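Local coordinates for peptidase S9 prolyl oligopeptidase catalytic domain-containing protein (Pyrococcus horikoshii, PDB 4HXF) that is an acylaminoacyl peptidase, a serine protease that assembles into a self-compartmentalizing hexamer and selects its substrates through this multimerization, at residues A[20-25]-A[311-316]. Numbering follows the deposited sequence.
Sequences PRTRKN and RLIYLK
Ile313 extends between Pro20 and Thr22 and touches both with one branch. Its CG1 sits in the crowded position between the backbone N and the carbonyl carbon (chi1 52°), and chi2, at 107°, departs from a staggered value. The methyl CD1 is thereby brought against the proline ring, with Ile313 CD1 3.6 Å from Pro20 CB. Nearer the backbone on the same branch, Ile313 CG1 is 3.8 Å from Thr22 CB, the two side chains lying alongside each other and pointing opposite ways. Val27, from the next strand of the same blade as Thr22, also touches the isoleucine. On the other flank of the proline, Leu315 runs aslant to the ring and places CD1 3.8 Å from Pro20 CD. At the far end of this apolar row the methyl Thr22 CG2 packs against a carbonyl oxygen, 3.4 Å from Arg311 O.

The polar part of the contact begins with the threonine hydroxyl, OG1, which lies anti to the backbone N. One water lies 2.8 Å from each of Thr22 OG1, Lys24 O and Arg311 N, donating to the first two and accepting from the third. OG1 accepts from this water and donates to Leu26 O, so both roles of the hydroxyl are used. Beside the bridge, Arg311 CG, anti to its own carbonyl carbon, lies 3.5 Å from Lys24 O.

The strands run nearly antiparallel (169°) but belong to different four-stranded sheets, the first and last blades of the seven-bladed propeller. Each blade is built from consecutive strands, with no shared strand joining the ends of the ring. The two segments themselves meet through apolar packing and a bridging water; direct hydrogen bonds between the blades come from the neighbouring Asp307 and Asp309, whose carboxylates accept from the backbone N atoms of Thr22 and Lys24.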
ATOM      1  N   PRO A  20     -12.749 -37.416   7.420  1.00 17.78           N
ATOM      2  CA  PRO A  20     -13.660 -38.120   6.557  1.00 16.96           C
ATOM      3  C   PRO A  20     -15.136 -37.928   7.013  1.00 18.15           C
ATOM      4  O   PRO A  20     -15.444 -38.104   8.174  1.00 16.23           O
ATOM      5  CB  PRO A  20     -13.209 -39.553   6.664  1.00 18.64           C
ATOM      6  CG  PRO A  20     -12.693 -39.648   8.035  1.00 20.51           C
ATOM      7  CD  PRO A  20     -11.998 -38.379   8.282  1.00 20.55           C
ATOM      8  N   ARG A  21     -16.014 -37.722   6.053  1.00 18.78           N
ATOM      9  CA  ARG A  21     -17.468 -37.556   6.265  1.00 19.00           C
ATOM     10  C   ARG A  21     -18.171 -38.288   5.205  1.00 18.72           C
ATOM     11  O   ARG A  21     -17.734 -38.302   4.020  1.00 19.46           O
ATOM     12  CB  ARG A  21     -17.827 -36.060   6.210  1.00 19.60           C
ATOM     13  CG  ARG A  21     -17.083 -35.171   7.195  1.00 19.49           C
ATOM     14  CD  ARG A  21     -17.688 -35.391   8.587  1.00 21.96           C
ATOM     15  NE  ARG A  21     -16.839 -34.778   9.556  1.00 24.60           N
ATOM     16  CZ  ARG A  21     -17.164 -34.493  10.781  1.00 26.58           C
ATOM     17  NH1 ARG A  21     -18.423 -34.680  11.150  1.00 33.16           N
ATOM     18  NH2 ARG A  21     -16.226 -33.952  11.553  1.00 27.48           N
ATOM     19  N   THR A  22     -19.315 -38.900   5.525  1.00 18.22           N
ATOM     20  CA  THR A  22     -20.050 -39.580   4.506  1.00 19.13           C
ATOM     21  C   THR A  22     -21.593 -39.390   4.743  1.00 24.80           C
ATOM     22  O   THR A  22     -22.011 -39.322   5.872  1.00 21.94           O
ATOM     23  CB  THR A  22     -19.734 -41.094   4.363  1.00 20.81           C
ATOM     24  OG1 THR A  22     -20.415 -41.668   3.243  1.00 21.33           O
ATOM     25  CG2 THR A  22     -20.205 -41.914   5.555  1.00 20.20           C
ATOM     26  N   ARG A  23     -22.326 -39.180   3.650  1.00 28.59           N
ATOM     27  CA  ARG A  23     -23.835 -39.148   3.681  1.00 30.78           C
ATOM     28  C   ARG A  23     -24.229 -39.749   2.387  1.00 31.75           C
ATOM     29  O   ARG A  23     -23.717 -39.462   1.319  1.00 29.77           O
ATOM     30  CB  ARG A  23     -24.528 -37.776   3.954  1.00 34.14           C
ATOM     31  CG  ARG A  23     -24.236 -36.938   5.257  1.00 42.59           C
ATOM     32  CD  ARG A  23     -25.092 -37.051   6.541  1.00 35.88           C
ATOM     33  N   LYS A  24     -25.135 -40.729   2.435  1.00 32.14           N
ATOM     34  CA  LYS A  24     -25.437 -41.425   1.221  1.00 33.49           C
ATOM     35  C   LYS A  24     -24.370 -42.106   0.358  1.00 34.55           C
ATOM     36  O   LYS A  24     -23.618 -42.979   0.769  1.00 34.43           O
ATOM     37  CB  LYS A  24     -26.353 -40.448   0.406  1.00 44.55           C
ATOM     38  CG  LYS A  24     -27.277 -39.643   1.379  1.00 48.28           C
ATOM     39  CD  LYS A  24     -28.405 -38.850   0.753  1.00 57.96           C
ATOM     40  CE  LYS A  24     -29.765 -39.079   1.428  1.00 60.77           C
ATOM     41  NZ  LYS A  24     -29.854 -38.993   2.907  1.00 48.86           N
ATOM     42  N   ASN A  25     -24.358 -41.762  -0.930  1.00 29.90           N
ATOM     43  CA  ASN A  25     -23.376 -42.224  -1.885  1.00 32.39           C
ATOM     44  C   ASN A  25     -22.068 -41.348  -1.929  1.00 27.23           C
ATOM     45  O   ASN A  25     -21.169 -41.674  -2.743  1.00 28.69           O
ATOM     46  CB  ASN A  25     -23.987 -42.219  -3.301  1.00 40.08           C
ATOM     47  CG  ASN A  25     -24.488 -40.794  -3.754  1.00 45.94           C
ATOM     48  OD1 ASN A  25     -24.146 -40.377  -4.869  1.00 56.63           O
ATOM     49  ND2 ASN A  25     -25.255 -40.040  -2.879  1.00 45.76           N
ATOM     50  N   ARG A 311     -22.975 -45.642   4.064  1.00 28.58           N
ATOM     51  CA  ARG A 311     -21.742 -46.369   3.773  1.00 26.82           C
ATOM     52  C   ARG A 311     -20.790 -46.155   4.972  1.00 20.36           C
ATOM     53  O   ARG A 311     -20.996 -45.249   5.756  1.00 23.89           O
ATOM     54  CB  ARG A 311     -21.088 -45.780   2.516  1.00 35.28           C
ATOM     55  CG  ARG A 311     -21.934 -45.992   1.225  1.00 42.86           C
ATOM     56  CD  ARG A 311     -22.225 -47.468   0.938  1.00 46.92           C
ATOM     57  NE  ARG A 311     -21.432 -48.034  -0.158  1.00 60.16           N
ATOM     58  CZ  ARG A 311     -21.525 -47.641  -1.443  1.00 62.58           C
ATOM     59  NH1 ARG A 311     -22.356 -46.642  -1.818  1.00 63.19           N
ATOM     60  NH2 ARG A 311     -20.761 -48.230  -2.365  1.00 59.57           N
ATOM     61  N   LEU A 312     -19.874 -47.063   5.148  1.00 22.82           N
ATOM     62  CA  LEU A 312     -18.819 -46.894   6.183  1.00 21.48           C
ATOM     63  C   LEU A 312     -17.438 -46.650   5.468  1.00 20.99           C
ATOM     64  O   LEU A 312     -16.958 -47.490   4.699  1.00 23.43           O
ATOM     65  CB  LEU A 312     -18.681 -48.094   7.116  1.00 21.74           C
ATOM     66  CG  LEU A 312     -17.512 -48.150   8.147  1.00 20.41           C
ATOM     67  CD1 LEU A 312     -17.521 -46.931   9.091  1.00 22.42           C
ATOM     68  CD2 LEU A 312     -17.601 -49.483   8.842  1.00 25.27           C
ATOM     69  N   ILE A 313     -16.844 -45.528   5.851  1.00 21.18           N
ATOM     70  CA  ILE A 313     -15.522 -45.170   5.295  1.00 19.38           C
ATOM     71  C   ILE A 313     -14.580 -44.841   6.434  1.00 18.69           C
ATOM     72  O   ILE A 313     -15.024 -44.390   7.523  1.00 19.59           O
ATOM     73  CB  ILE A 313     -15.656 -44.044   4.303  1.00 20.53           C
ATOM     74  CG1 ILE A 313     -16.403 -42.860   4.843  1.00 26.53           C
ATOM     75  CG2 ILE A 313     -16.324 -44.544   3.010  1.00 27.17           C
ATOM     76  CD1 ILE A 313     -15.680 -41.639   5.170  1.00 26.26           C
ATOM     77  N   TYR A 314     -13.295 -45.041   6.162  1.00 17.02           N
ATOM     78  CA  TYR A 314     -12.295 -44.760   7.182  1.00 16.44           C
ATOM     79  C   TYR A 314     -10.946 -44.498   6.581  1.00 18.51           C
ATOM     80  O   TYR A 314     -10.594 -44.937   5.510  1.00 17.80           O
ATOM     81  CB  TYR A 314     -12.255 -45.943   8.178  1.00 17.35           C
ATOM     82  CG  TYR A 314     -12.039 -47.316   7.625  1.00 16.94           C
ATOM     83  CD1 TYR A 314     -13.140 -48.112   7.282  1.00 20.39           C
ATOM     84  CD2 TYR A 314     -10.756 -47.861   7.459  1.00 18.18           C
ATOM     85  CE1 TYR A 314     -12.981 -49.370   6.787  1.00 20.63           C
ATOM     86  CE2 TYR A 314     -10.568 -49.165   6.968  1.00 19.84           C
ATOM     87  CZ  TYR A 314     -11.708 -49.934   6.687  1.00 21.21           C
ATOM     88  OH  TYR A 314     -11.554 -51.186   6.219  1.00 22.46           O
ATOM     89  N   LEU A 315     -10.158 -43.792   7.363  1.00 16.19           N
ATOM     90  CA  LEU A 315      -8.754 -43.507   6.982  1.00 17.27           C
ATOM     91  C   LEU A 315      -7.856 -44.480   7.756  1.00 20.18           C
ATOM     92  O   LEU A 315      -7.966 -44.556   8.988  1.00 19.88           O
ATOM     93  CB  LEU A 315      -8.395 -42.089   7.424  1.00 16.73           C
ATOM     94  CG  LEU A 315      -8.912 -40.877   6.683  1.00 17.95           C
ATOM     95  CD1 LEU A 315      -8.565 -39.540   7.279  1.00 19.13           C
ATOM     96  CD2 LEU A 315      -8.427 -40.917   5.186  1.00 19.73           C
ATOM     97  N   LYS A 316      -6.969 -45.193   7.045  1.00 17.60           N
ATOM     98  CA  LYS A 316      -6.071 -46.177   7.639  1.00 16.23           C
ATOM     99  C   LYS A 316      -4.625 -45.704   7.336  1.00 16.80           C
ATOM    100  O   LYS A 316      -4.295 -45.425   6.149  1.00 15.14           O
ATOM    101  CB  LYS A 316      -6.318 -47.536   7.082  1.00 17.57           C
ATOM    102  CG  LYS A 316      -5.297 -48.601   7.657  1.00 18.06           C
ATOM    103  CD  LYS A 316      -4.967 -49.724   6.719  1.00 22.36           C
ATOM    104  CE  LYS A 316      -6.167 -50.524   6.265  1.00 21.80           C
ATOM    105  NZ  LYS A 316      -5.771 -51.733   5.460  1.00 22.19           N
TER
HETATM  106  O   HOH W   1     -22.861 -42.936   3.448  1.00 26.60           O